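Local coordinates for protein nitrilotriacetate monooxygenase (Burkholderia pseudomallei, PDB 3SDO) that probably acts as a flavin-dependent monooxygenase that uses reduced FMN and molecular oxygen, as in its nitrilotriacetate monooxygenase relatives of the luciferase-like family, at residues Q310-F313 / S314-P317; T350-E353 / V354-V358; D293-S296 / P297-L301; K287-Q290 / V291-L294; L398-T401 / G402-L405. All coordinates share one frame; numbering follows the deposited sequence.

Contact 1: residues Q310-F313 / S314-P317; sequences QHDF and SVYP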
loop_
_atom_site.group_PDB
_atom_site.type_symbol
_atom_site.label_atom_id
_atom_site.label_comp_id
_atom_site.label_asym_id
_atom_site.label_seq_id
_atom_site.Cartn_x
_atom_site.Cartn_y
_atom_site.Cartn_z
ATOM N N GLN A 310 -27.393 -8.421 28.545
ATOM C CA GLN A 310 -26.226 -8.587 29.424
ATOM C C GLN A 310 -26.435 -9.497 30.628
ATOM O O GLN A 310 -25.795 -9.333 31.666
ATOM C CB GLN A 310 -25.666 -7.247 29.887
ATOM C CG GLN A 310 -25.142 -6.412 28.713
ATOM C CD GLN A 310 -25.982 -5.202 28.459
ATOM O OE1 GLN A 310 -27.081 -5.295 27.894
ATOM N NE2 GLN A 310 -25.477 -4.039 28.876
ATOM N N HIS A 311 -27.272 -10.502 30.451
ATOM C CA HIS A 311 -27.433 -11.531 31.459
ATOM C C HIS A 311 -26.086 -12.201 31.746
ATOM O O HIS A 311 -25.308 -12.456 30.831
ATOM C CB HIS A 311 -28.464 -12.566 31.005
ATOM C CG HIS A 311 -28.822 -13.554 32.061
ATOM N ND1 HIS A 311 -29.693 -13.264 33.088
ATOM C CD2 HIS A 311 -28.441 -14.843 32.239
ATOM C CE1 HIS A 311 -29.819 -14.329 33.866
ATOM N NE2 HIS A 311 -29.079 -15.302 33.364
ATOM N N ASP A 312 -25.830 -12.472 33.025
ATOM C CA ASP A 312 -24.569 -13.053 33.462
ATOM C C ASP A 312 -24.689 -14.573 33.484
ATOM O O ASP A 312 -25.120 -15.177 34.475
ATOM C CB ASP A 312 -24.153 -12.504 34.835
ATOM C CG ASP A 312 -22.935 -13.204 35.397
ATOM O OD1 ASP A 312 -22.168 -13.785 34.594
ATOM O OD2 ASP A 312 -22.771 -13.207 36.646
ATOM N N PHE A 313 -24.303 -15.178 32.365
ATOM C CA PHE A 313 -24.400 -16.612 32.192
ATOM C C PHE A 313 -23.280 -17.356 32.927
ATOM O O PHE A 313 -23.310 -18.590 33.015
ATOM C CB PHE A 313 -24.358 -16.965 30.702
ATOM C CG PHE A 313 -25.666 -16.755 29.982
ATOM C CD1 PHE A 313 -26.655 -17.744 30.000
ATOM C CD2 PHE A 313 -25.914 -15.580 29.285
ATOM C CE1 PHE A 313 -27.845 -17.564 29.331
ATOM C CE2 PHE A 313 -27.108 -15.388 28.608
ATOM C CZ PHE A 313 -28.083 -16.367 28.640
ATOM N N SER A 314 -22.291 -16.617 33.438
ATOM C CA SER A 314 -21.160 -17.220 34.170
ATOM C C SER A 314 -21.603 -17.900 35.472
ATOM O O SER A 314 -20.881 -18.750 36.004
ATOM C CB SER A 314 -20.071 -16.160 34.459
ATOM O OG SER A 314 -20.427 -15.296 35.545
ATOM N N VAL A 315 -22.774 -17.541 35.998
ATOM C CA VAL A 315 -23.293 -18.211 37.210
ATOM C C VAL A 315 -23.712 -19.682 37.026
ATOM O O VAL A 315 -23.795 -20.407 37.998
ATOM C CB VAL A 315 -24.470 -17.435 37.865
ATOM C CG1 VAL A 315 -24.012 -16.030 38.266
ATOM C CG2 VAL A 315 -25.735 -17.398 36.955
ATOM N N TYR A 316 -23.958 -20.120 35.792
ATOM C CA TYR A 316 -24.508 -21.453 35.548
ATOM C C TYR A 316 -23.427 -22.479 35.301
ATOM O O TYR A 316 -22.367 -22.155 34.769
ATOM C CB TYR A 316 -25.460 -21.437 34.352
ATOM C CG TYR A 316 -26.537 -20.399 34.455
ATOM C CD1 TYR A 316 -27.574 -20.534 35.361
ATOM C CD2 TYR A 316 -26.513 -19.272 33.655
ATOM C CE1 TYR A 316 -28.558 -19.579 35.459
ATOM C CE2 TYR A 316 -27.501 -18.323 33.732
ATOM C CZ TYR A 316 -28.506 -18.467 34.649
ATOM O OH TYR A 316 -29.467 -17.498 34.738
ATOM N N PRO A 317 -23.691 -23.747 35.666
ATOM C CA PRO A 317 -22.720 -24.784 35.281
ATOM C C PRO A 317 -22.644 -24.940 33.756
ATOM O O PRO A 317 -23.671 -25.072 33.105
ATOM C CB PRO A 317 -23.272 -26.046 35.930
ATOM C CG PRO A 317 -24.709 -25.762 36.152
ATOM C CD PRO A 317 -24.819 -24.307 36.425
#

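Contact 2: residues T350-E353 / V354-V358; sequences TLRE and VAYEV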
loop_
_atom_site.group_PDB
_atom_site.type_symbol
_atom_site.label_atom_id
_atom_site.label_comp_id
_atom_site.label_asym_id
_atom_site.label_seq_id
_atom_site.Cartn_x
_atom_site.Cartn_y
_atom_site.Cartn_z
ATOM N N THR A 350 -26.366 -28.516 26.453
ATOM C CA THR A 350 -25.836 -27.896 27.653
ATOM C C THR A 350 -25.589 -26.414 27.357
ATOM O O THR A 350 -25.641 -25.990 26.198
ATOM C CB THR A 350 -24.524 -28.576 28.069
ATOM O OG1 THR A 350 -23.544 -28.408 27.027
ATOM C CG2 THR A 350 -24.758 -30.078 28.340
ATOM N N LEU A 351 -25.301 -25.636 28.400
ATOM C CA LEU A 351 -24.975 -24.226 28.244
ATOM C C LEU A 351 -23.726 -24.058 27.381
ATOM O O LEU A 351 -23.675 -23.157 26.553
ATOM C CB LEU A 351 -24.744 -23.563 29.594
ATOM C CG LEU A 351 -24.191 -22.136 29.555
ATOM C CD1 LEU A 351 -25.047 -21.220 28.666
ATOM C CD2 LEU A 351 -24.044 -21.558 30.984
ATOM N N ARG A 352 -22.727 -24.910 27.598
ATOM C CA ARG A 352 -21.488 -24.865 26.815
ATOM C C ARG A 352 -21.803 -25.100 25.341
ATOM O O ARG A 352 -21.352 -24.351 24.496
ATOM C CB ARG A 352 -20.466 -25.901 27.308
ATOM C CG ARG A 352 -19.062 -25.684 26.735
ATOM C CD ARG A 352 -18.167 -26.902 26.897
ATOM N NE ARG A 352 -17.922 -27.220 28.307
ATOM C CZ ARG A 352 -16.935 -26.733 29.056
ATOM N NH1 ARG A 352 -16.051 -25.870 28.568
ATOM N NH2 ARG A 352 -16.836 -27.111 30.327
ATOM N N GLU A 353 -22.613 -26.114 25.046
ATOM C CA GLU A 353 -22.943 -26.462 23.648
ATOM C C GLU A 353 -23.739 -25.333 23.001
ATOM O O GLU A 353 -23.494 -24.987 21.861
ATOM C CB GLU A 353 -23.730 -27.783 23.569
ATOM C CG GLU A 353 -22.884 -29.003 23.873
ATOM C CD GLU A 353 -23.709 -30.282 24.070
ATOM O OE1 GLU A 353 -24.883 -30.204 24.507
ATOM O OE2 GLU A 353 -23.162 -31.378 23.814
ATOM N N VAL A 354 -24.674 -24.736 23.743
ATOM C CA VAL A 354 -25.403 -23.582 23.206
ATOM C C VAL A 354 -24.462 -22.420 22.935
ATOM O O VAL A 354 -24.525 -21.834 21.855
ATOM C CB VAL A 354 -26.536 -23.087 24.117
ATOM C CG1 VAL A 354 -27.027 -21.731 23.632
ATOM C CG2 VAL A 354 -27.667 -24.102 24.150
ATOM N N ALA A 355 -23.585 -22.098 23.887
ATOM C CA ALA A 355 -22.713 -20.916 23.768
ATOM C C ALA A 355 -21.810 -21.032 22.546
ATOM O O ALA A 355 -21.572 -20.036 21.846
ATOM C CB ALA A 355 -21.850 -20.723 25.025
ATOM N N TYR A 356 -21.285 -22.238 22.331
ATOM C CA TYR A 356 -20.347 -22.485 21.233
ATOM C C TYR A 356 -21.080 -22.613 19.894
ATOM O O TYR A 356 -20.586 -22.119 18.892
ATOM C CB TYR A 356 -19.447 -23.703 21.523
ATOM C CG TYR A 356 -18.237 -23.348 22.367
ATOM C CD1 TYR A 356 -18.229 -23.562 23.735
ATOM C CD2 TYR A 356 -17.119 -22.774 21.796
ATOM C CE1 TYR A 356 -17.133 -23.233 24.511
ATOM C CE2 TYR A 356 -16.020 -22.434 22.557
ATOM C CZ TYR A 356 -16.025 -22.664 23.918
ATOM O OH TYR A 356 -14.936 -22.335 24.694
ATOM N N GLU A 357 -22.257 -23.244 19.887
ATOM C CA GLU A 357 -23.144 -23.247 18.702
ATOM C C GLU A 357 -23.320 -21.854 18.130
ATOM O O GLU A 357 -23.160 -21.626 16.919
ATOM C CB GLU A 357 -24.551 -23.752 19.067
ATOM C CG GLU A 357 -24.730 -25.229 18.995
ATOM C CD GLU A 357 -24.719 -25.731 17.587
ATOM O OE1 GLU A 357 -25.200 -24.996 16.695
ATOM O OE2 GLU A 357 -24.216 -26.856 17.371
ATOM N N VAL A 358 -23.714 -20.944 19.011
ATOM C CA VAL A 358 -23.867 -19.539 18.675
ATOM C C VAL A 358 -22.491 -19.030 18.228
ATOM O O VAL A 358 -22.275 -18.800 17.025
ATOM C CB VAL A 358 -24.443 -18.772 19.877
ATOM C CG1 VAL A 358 -24.496 -17.273 19.630
ATOM C CG2 VAL A 358 -25.863 -19.311 20.201
#

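Contact 3: residues D293-S296 / P297-L301; sequences DLLS and PREAL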
loop_
_atom_site.group_PDB
_atom_site.type_symbol
_atom_site.label_atom_id
_atom_site.label_comp_id
_atom_site.label_asym_id
_atom_site.label_seq_id
_atom_site.Cartn_x
_atom_site.Cartn_y
_atom_site.Cartn_z
ATOM N N ASP A 293 -12.285 -24.304 20.102
ATOM C CA ASP A 293 -11.756 -23.958 21.425
ATOM C C ASP A 293 -10.802 -22.755 21.443
ATOM O O ASP A 293 -10.285 -22.400 22.498
ATOM C CB ASP A 293 -11.079 -25.165 22.067
ATOM C CG ASP A 293 -12.065 -26.278 22.406
ATOM O OD1 ASP A 293 -13.298 -26.048 22.401
ATOM O OD2 ASP A 293 -11.599 -27.397 22.667
ATOM N N LEU A 294 -10.577 -22.144 20.292
ATOM C CA LEU A 294 -9.885 -20.858 20.207
ATOM C C LEU A 294 -10.684 -19.753 20.912
ATOM O O LEU A 294 -10.108 -18.796 21.428
ATOM C CB LEU A 294 -9.659 -20.467 18.745
ATOM C CG LEU A 294 -8.669 -21.342 17.956
ATOM C CD1 LEU A 294 -8.476 -20.798 16.554
ATOM C CD2 LEU A 294 -7.337 -21.457 18.656
ATOM N N LEU A 295 -12.005 -19.898 20.926
ATOM C CA LEU A 295 -12.863 -19.096 21.804
ATOM C C LEU A 295 -12.903 -19.772 23.176
ATOM O O LEU A 295 -13.314 -20.937 23.276
ATOM C CB LEU A 295 -14.279 -19.040 21.210
ATOM C CG LEU A 295 -15.185 -17.888 21.597
ATOM C CD1 LEU A 295 -14.588 -16.584 21.184
ATOM C CD2 LEU A 295 -16.544 -18.063 20.940
ATOM N N SER A 296 -12.506 -19.060 24.232
ATOM C CA SER A 296 -12.624 -19.598 25.597
ATOM C C SER A 296 -14.114 -19.664 26.009
ATOM O O SER A 296 -14.949 -18.994 25.411
ATOM C CB SER A 296 -11.872 -18.722 26.610
ATOM O OG SER A 296 -12.469 -17.427 26.702
ATOM N N PRO A 297 -14.443 -20.468 27.026
ATOM C CA PRO A 297 -15.824 -20.485 27.525
ATOM C C PRO A 297 -16.363 -19.095 27.893
ATOM O O PRO A 297 -17.473 -18.739 27.492
ATOM C CB PRO A 297 -15.743 -21.406 28.730
ATOM C CG PRO A 297 -14.681 -22.390 28.357
ATOM C CD PRO A 297 -13.659 -21.600 27.563
ATOM N N ARG A 298 -15.564 -18.305 28.590
ATOM C CA ARG A 298 -15.972 -16.954 28.937
ATOM C C ARG A 298 -16.354 -16.108 27.715
ATOM O O ARG A 298 -17.311 -15.326 27.773
ATOM C CB ARG A 298 -14.861 -16.238 29.684
ATOM C CG ARG A 298 -15.205 -14.796 30.034
ATOM C CD ARG A 298 -14.059 -14.117 30.716
ATOM N NE ARG A 298 -13.751 -14.802 31.969
ATOM C CZ ARG A 298 -14.304 -14.546 33.152
ATOM N NH1 ARG A 298 -15.227 -13.592 33.303
ATOM N NH2 ARG A 298 -13.921 -15.256 34.206
ATOM N N GLU A 299 -15.570 -16.224 26.640
ATOM C CA GLU A 299 -15.817 -15.425 25.443
ATOM C C GLU A 299 -17.087 -15.889 24.753
ATOM O O GLU A 299 -17.886 -15.063 24.289
ATOM C CB GLU A 299 -14.651 -15.497 24.471
ATOM C CG GLU A 299 -13.449 -14.637 24.837
ATOM C CD GLU A 299 -12.290 -14.903 23.890
ATOM O OE1 GLU A 299 -12.151 -14.141 22.891
ATOM O OE2 GLU A 299 -11.577 -15.912 24.104
ATOM N N ALA A 300 -17.273 -17.199 24.684
ATOM C CA ALA A 300 -18.537 -17.761 24.224
ATOM C C ALA A 300 -19.725 -17.204 25.016
ATOM O O ALA A 300 -20.699 -16.761 24.427
ATOM C CB ALA A 300 -18.505 -19.269 24.291
ATOM N N LEU A 301 -19.633 -17.204 26.344
ATOM C CA LEU A 301 -20.719 -16.664 27.199
ATOM C C LEU A 301 -20.944 -15.128 27.090
ATOM O O LEU A 301 -22.083 -14.658 27.133
ATOM C CB LEU A 301 -20.473 -17.027 28.669
ATOM C CG LEU A 301 -20.442 -18.502 29.065
ATOM C CD1 LEU A 301 -20.203 -18.643 30.580
ATOM C CD2 LEU A 301 -21.721 -19.180 28.667
#

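Contact 4: residues K287-Q290 / V291-L294; sequences KYRQ and VRDL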
loop_
_atom_site.group_PDB
_atom_site.type_symbol
_atom_site.label_atom_id
_atom_site.label_comp_id
_atom_site.label_asym_id
_atom_site.label_seq_id
_atom_site.Cartn_x
_atom_site.Cartn_y
_atom_site.Cartn_z
ATOM N N LYS A 287 -9.829 -31.493 14.647
ATOM C CA LYS A 287 -9.276 -30.206 14.231
ATOM C C LYS A 287 -10.332 -29.123 14.363
ATOM O O LYS A 287 -10.045 -28.001 14.762
ATOM C CB LYS A 287 -8.783 -30.241 12.778
ATOM C CG LYS A 287 -7.485 -31.011 12.581
ATOM C CD LYS A 287 -6.964 -30.850 11.154
ATOM C CE LYS A 287 -5.917 -31.913 10.888
ATOM N NZ LYS A 287 -5.468 -31.924 9.497
ATOM N N TYR A 288 -11.556 -29.467 14.006
ATOM C CA TYR A 288 -12.660 -28.545 14.138
ATOM C C TYR A 288 -12.887 -28.173 15.617
ATOM O O TYR A 288 -13.112 -27.016 15.956
ATOM C CB TYR A 288 -13.892 -29.172 13.530
ATOM C CG TYR A 288 -15.151 -28.389 13.742
ATOM C CD1 TYR A 288 -15.336 -27.154 13.141
ATOM C CD2 TYR A 288 -16.155 -28.890 14.532
ATOM C CE1 TYR A 288 -16.509 -26.426 13.339
ATOM C CE2 TYR A 288 -17.324 -28.177 14.734
ATOM C CZ TYR A 288 -17.496 -26.949 14.129
ATOM O OH TYR A 288 -18.673 -26.258 14.341
ATOM N N ARG A 289 -12.795 -29.147 16.503
ATOM C CA ARG A 289 -12.898 -28.859 17.938
ATOM C C ARG A 289 -11.774 -27.909 18.408
ATOM O O ARG A 289 -12.009 -27.023 19.247
ATOM C CB ARG A 289 -12.933 -30.161 18.761
ATOM C CG ARG A 289 -14.283 -30.906 18.641
ATOM C CD ARG A 289 -14.433 -32.052 19.651
ATOM N NE ARG A 289 -13.845 -33.294 19.142
ATOM C CZ ARG A 289 -14.423 -34.099 18.248
ATOM N NH1 ARG A 289 -15.624 -33.813 17.743
ATOM N NH2 ARG A 289 -13.792 -35.196 17.851
ATOM N N GLN A 290 -10.571 -28.080 17.859
ATOM C CA GLN A 290 -9.448 -27.183 18.177
ATOM C C GLN A 290 -9.825 -25.764 17.785
ATOM O O GLN A 290 -9.694 -24.826 18.572
ATOM C CB GLN A 290 -8.191 -27.542 17.382
ATOM C CG GLN A 290 -7.358 -28.663 17.918
ATOM C CD GLN A 290 -6.066 -28.860 17.099
ATOM O OE1 GLN A 290 -5.588 -27.952 16.392
ATOM N NE2 GLN A 290 -5.511 -30.060 17.180
ATOM N N VAL A 291 -10.287 -25.614 16.554
ATOM C CA VAL A 291 -10.704 -24.316 16.060
ATOM C C VAL A 291 -11.776 -23.715 16.969
ATOM O O VAL A 291 -11.641 -22.582 17.397
ATOM C CB VAL A 291 -11.167 -24.402 14.602
ATOM C CG1 VAL A 291 -11.921 -23.165 14.199
ATOM C CG2 VAL A 291 -9.953 -24.612 13.691
ATOM N N ARG A 292 -12.803 -24.507 17.290
ATOM C CA ARG A 292 -13.845 -24.114 18.228
ATOM C C ARG A 292 -13.241 -23.573 19.528
ATOM O O ARG A 292 -13.618 -22.492 19.983
ATOM C CB ARG A 292 -14.774 -25.312 18.510
ATOM C CG ARG A 292 -15.910 -25.079 19.516
ATOM C CD ARG A 292 -16.455 -26.420 20.061
ATOM N NE ARG A 292 -15.426 -27.120 20.826
ATOM C CZ ARG A 292 -15.480 -28.385 21.240
ATOM N NH1 ARG A 292 -16.539 -29.151 21.002
ATOM N NH2 ARG A 292 -14.453 -28.883 21.927
ATOM N N ASP A 293 -12.285 -24.304 20.102
ATOM C CA ASP A 293 -11.756 -23.958 21.425
ATOM C C ASP A 293 -10.802 -22.755 21.443
ATOM O O ASP A 293 -10.285 -22.400 22.498
ATOM C CB ASP A 293 -11.079 -25.165 22.067
ATOM C CG ASP A 293 -12.065 -26.278 22.406
ATOM O OD1 ASP A 293 -13.298 -26.048 22.401
ATOM O OD2 ASP A 293 -11.599 -27.397 22.667
ATOM N N LEU A 294 -10.577 -22.144 20.292
ATOM C CA LEU A 294 -9.885 -20.858 20.207
ATOM C C LEU A 294 -10.684 -19.753 20.912
ATOM O O LEU A 294 -10.108 -18.796 21.428
ATOM C CB LEU A 294 -9.659 -20.467 18.745
ATOM C CG LEU A 294 -8.669 -21.342 17.956
ATOM C CD1 LEU A 294 -8.476 -20.798 16.554
ATOM C CD2 LEU A 294 -7.337 -21.457 18.656
#

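Contact 5: residues L398-T401 / G402-L405; sequences LPVT and GFGL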
loop_
_atom_site.group_PDB
_atom_site.type_symbol
_atom_site.label_atom_id
_atom_site.label_comp_id
_atom_site.label_asym_id
_atom_site.label_seq_id
_atom_site.Cartn_x
_atom_site.Cartn_y
_atom_site.Cartn_z
ATOM N N LEU A 398 -9.409 -19.627 5.506
ATOM C CA LEU A 398 -9.151 -20.730 6.424
ATOM C C LEU A 398 -9.167 -20.232 7.869
ATOM O O LEU A 398 -8.625 -19.172 8.170
ATOM C CB LEU A 398 -7.845 -21.445 6.091
ATOM C CG LEU A 398 -7.953 -22.148 4.732
ATOM C CD1 LEU A 398 -6.643 -22.118 3.980
ATOM C CD2 LEU A 398 -8.523 -23.577 4.908
ATOM N N PRO A 399 -9.808 -20.997 8.772
ATOM C CA PRO A 399 -9.922 -20.548 10.151
ATOM C C PRO A 399 -8.555 -20.166 10.775
ATOM O O PRO A 399 -8.447 -19.160 11.471
ATOM C CB PRO A 399 -10.558 -21.764 10.861
ATOM C CG PRO A 399 -11.325 -22.428 9.841
ATOM C CD PRO A 399 -10.520 -22.268 8.557
ATOM N N VAL A 400 -7.526 -20.964 10.489
ATOM C CA VAL A 400 -6.159 -20.699 10.929
ATOM C C VAL A 400 -5.269 -20.830 9.685
ATOM O O VAL A 400 -5.248 -21.881 9.052
ATOM C CB VAL A 400 -5.721 -21.690 12.048
ATOM C CG1 VAL A 400 -4.234 -21.515 12.385
ATOM C CG2 VAL A 400 -6.571 -21.504 13.323
ATOM N N THR A 401 -4.568 -19.755 9.333
ATOM C CA THR A 401 -3.813 -19.665 8.080
ATOM C C THR A 401 -2.617 -20.647 8.021
ATOM O O THR A 401 -2.168 -21.026 6.934
ATOM C CB THR A 401 -3.283 -18.228 7.862
ATOM O OG1 THR A 401 -4.305 -17.261 8.195
ATOM C CG2 THR A 401 -2.840 -18.032 6.422
ATOM N N GLY A 402 -2.107 -21.030 9.188
ATOM C CA GLY A 402 -1.042 -22.036 9.309
ATOM C C GLY A 402 -1.487 -23.416 8.856
ATOM O O GLY A 402 -1.390 -23.753 7.677
ATOM N N PHE A 403 -1.979 -24.233 9.776
ATOM C CA PHE A 403 -2.338 -25.614 9.418
ATOM C C PHE A 403 -3.456 -25.668 8.400
ATOM O O PHE A 403 -3.493 -26.580 7.592
ATOM C CB PHE A 403 -2.683 -26.462 10.643
ATOM C CG PHE A 403 -4.093 -26.307 11.120
ATOM C CD1 PHE A 403 -5.104 -27.060 10.566
ATOM C CD2 PHE A 403 -4.402 -25.414 12.127
ATOM C CE1 PHE A 403 -6.403 -26.936 11.014
ATOM C CE2 PHE A 403 -5.700 -25.280 12.576
ATOM C CZ PHE A 403 -6.706 -26.041 12.020
ATOM N N GLY A 404 -4.356 -24.687 8.414
ATOM C CA GLY A 404 -5.444 -24.654 7.437
ATOM C C GLY A 404 -4.975 -24.689 5.991
ATOM O O GLY A 404 -5.459 -25.500 5.179
ATOM N N LEU A 405 -4.059 -23.788 5.639
ATOM C CA LEU A 405 -3.557 -23.762 4.277
ATOM C C LEU A 405 -2.682 -24.979 3.970
ATOM O O LEU A 405 -2.772 -25.542 2.877
ATOM C CB LEU A 405 -2.767 -22.481 4.015
ATOM C CG LEU A 405 -2.254 -22.231 2.594
ATOM C CD1 LEU A 405 -3.398 -22.076 1.595
ATOM C CD2 LEU A 405 -1.397 -20.956 2.614
#

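Contact 1: residues Q310-F313 / S314-P317
The rings of His311 and Tyr316 meet rim to rim, their planes only 18° apart and neither lying over the face of the other. A third ring completes the group: CD2 of His311 sits 3.7 Å above the plane of the Phe313 ring, over its centre. One face of the Tyr316 ring carries Val315 CG2, also over the centre, while His311 CD2 stands at its edge, in plane. At the rim, His311 NE2 and Tyr316 OH share a hydrogen bond of 2.6 Å, near the plane of both rings, in which either atom could be the donor. It ties residues five apart across the turn. With CG of His311 anti to the backbone N (chi1 -172°), the imidazole lies where NE2 meets the phenol oxygen. Phe313 CD1 meets Tyr316 CE2 at 3.9 Å, an apolar contact beside the hydrogen bond.

The turn itself is pinned by Asp312. Its OD1 accepts from Ser314 N at 3.1 Å, from above the carboxylate plane; this bond closes an Asx turn, and Ser314 OG adds a second, very short bond to the same oxygen. Further on, Tyr316 N donates to Phe313 O at 3.2 Å, nearly straight at 168°, though the N-H comes from well above the carbonyl plane. It closes a beta turn over Phe313-Tyr316, close to type I. Val315 CG2 rests on Asp312 O.

This surface turn lies between helices 297-307 and 334-346. Phe313, buried, packs on Leu301 of helix 297-307 and makes a T-shaped (edge-to-face) stack with Phe308, and both Phe313 and Tyr316 pack on Leu351 of helix 351-363.

Contact 2: residues T350-E353 / V354-V358
Arg352 and Tyr356 lie alongside one another, pointing the same way, and supply the apolar contact: Arg352 CG touches Tyr356 CD1 at 3.8 Å. Guanidinium and ring planes are 16° apart, but the touch is made by CG and not by the guanidinium. The polar ends are held by neighbours: Arg352 NE pairs with Asp319 in a salt bridge, and Tyr356 OH bonds Leu295 O.

Backbone bonds carry the turn onward: Val354 N to Thr350 O, Ala355 N to Leu351 O, Tyr356 N to Arg352 O and Glu357 N to Glu353 O, all 2.9 to 3.0 Å.

Side-chain capping opens the helix. Thr350, the N-cap of helix 351-363, and Glu353 form a capping box. Glu353 N donates to Thr350 OG1 at 3.2 Å, and in return Thr350 N donates to Glu353 OE1 at 3.0 Å, reaching it on the anti side of the carboxylate. With chi1 of -72° the Glu353 chain runs back beside its own backbone N, extended beyond CG, which places OE1 beside Thr350 N.

The helix start is wedged between two others. Leu351, Ala355 and Tyr356 face helix 297-307, whereas Val354, Glu357 and Val358 meet helix 334-346.

Contact 3: residues D293-S296 / P297-L301
Backbone at Leu295 and Ser296 is extended, and turns helical from Pro297 on, where Ala300 N donates to Ser296 O at 3.0 Å in an almost straight bond (176°). Ser296 is the N-cap of helix 297-307 and forms a capping box with Glu299, with proline as the first residue of the helix. Both halves of the box are present: Ser296 N donates to Glu299 OE2 at 3.3 Å, meeting it from above the carboxylate plane, and Glu299 N gives a weak bond back to Ser296 OG. The serine hydroxyl lies between its own N and carbonyl carbon (chi1 65°), a torsion that turns OG toward Glu299 N. OG also comes 3.1 Å from Glu299 OE2.

Glu299 CG lies beside its own backbone N (chi1 -78°), and the extended chain carries the carboxylate to Ser296. That carboxylate is shared with two outside residues: OE2 forms a salt bridge with Lys27, and OE1 accepts from Asn24. The lysine and the asparagine also bind Leu294 O, so the residues before the cap and the glutamate of the box are held by the same pair; the nearby lysine would probably favour the charged carboxylate.

Leu295 crosses the Glu299 chain at a slant and packs its two methyls on Glu299 and Ala300. The side of Pro297 packs against Arg352 and Tyr356 of helix 351-363. Leu295 CD1 touches Glu299 CB at 3.5 Å, while Leu295 CD2 reaches Ala300 CB at 4.1 Å.

Contact 4: residues K287-Q290 / V291-L294
Arg289 lays the aliphatic part of its chain over one face of the Arg292 guanidinium: CG sits 3.5 Å above that plane, offset toward its rim, and is 3.7 Å from Arg292 NH1. The two chains run alongside, pointing the same way, but their guanidinium planes are 49° apart and the charged ends diverge, with Arg289 NE 5.3 Å from Arg292 NH2. Each charge has its own partner. Arg289 NH2 makes a salt bridge with Asp286; Arg292 grips Asp293 side-on, NE at 2.9 Å and NH2 at 3.1 Å both reaching OD1 from the same face of the carboxylate. The bend at chi3 of Arg292 (64°) turns the guanidinium toward Asp293, and the two bonds help fix the plane whose face Arg289 CG covers.

The backbone stays helical: Val291 N donates to Lys287 O, Arg292 N to Tyr288 O at 2.9 Å and Asp293 N to Arg289 O. Lys287 ends on Asp407 of helix 401-418, and Gln290 OE1 accepts from His28.

Arg289 and Gln290 lie on the exposed side, Val291 is buried against Asn22, Pro399 and Phe403, and Arg292 lies against helix 351-363. This is the C-terminal end of helix 281-292, which follows strand 268-277 of the parallel barrel sheet and gives way to a loop after Arg292.

Contact 5: residues L398-T401 / G402-L405
Val400 and Phe403 cross at about a right angle, the branched side chain set against one corner of the ring: Val400 CB is 3.6 Å from Phe403 CE2, approaching obliquely. This is the loop-to-helix turn after strand 393-396, which belongs to the parallel sheet of the TIM-barrel-type luciferase-like fold, and it leads into helix 401-418. Phe403 CG lies between its backbone N and carbonyl carbon (chi1 83°), which brings the ring back to Val400. The ring also meets His28 with planes at about 45° and packs on Lys287 and Val291 of helix 281-292.

Leu398, two residues before Val400, points its side chain toward the helix start. Its CD1 lies 3.5 Å from Leu405 N and 3.9 Å from Leu405 CB. Gly404 brings its backbone close to the loop: Leu398 CD2 is 3.6 Å from Gly404 O, and Gly404 CA lies 3.2 Å from Val400 O in a CA-H...O contact. Gly404 N adds a weak, bent hydrogen bond to the same Val400 O at 3.0 Å, so the one carbonyl oxygen is met by both the N-H and the CA-H of the glycine.

Thr401 turns its polar groups to outside partners: OG1 bonds Gly18 O and the carbonyl accepts from Arg45, fixing the start of the helix against Gly18 and helix 39-51. Leu405 packs on the same helix. The tight fit ends at the carbonyl of Thr401, whose O touches Leu405 CB at 3.3 Å.

Overall arrangement
Following the chain, contact 4 ends helix 281-292 and hands over to contact 3, with which it shares Asp293 and Leu294, at the start of helix 297-307. Contact 1 turns the loop after that helix, contact 2 starts helix 351-363, and contact 5 joins strand 393-396 to helix 401-418. Each joins two consecutive segments; none nests within or crosses another. In space, contacts 1, 2 and 3 gather where helices 297-307 and 351-363 meet, with Ala355 CB 3.7 Å from Ala300 CB. Tyr356 packs on Arg292 between contacts 2 and 4. Contact 4 links this group to contact 5, Val291 and Leu294 packing on Pro399, Phe403 and Val400, whereas contacts 1 and 5 stay about 32 Å apart between centres.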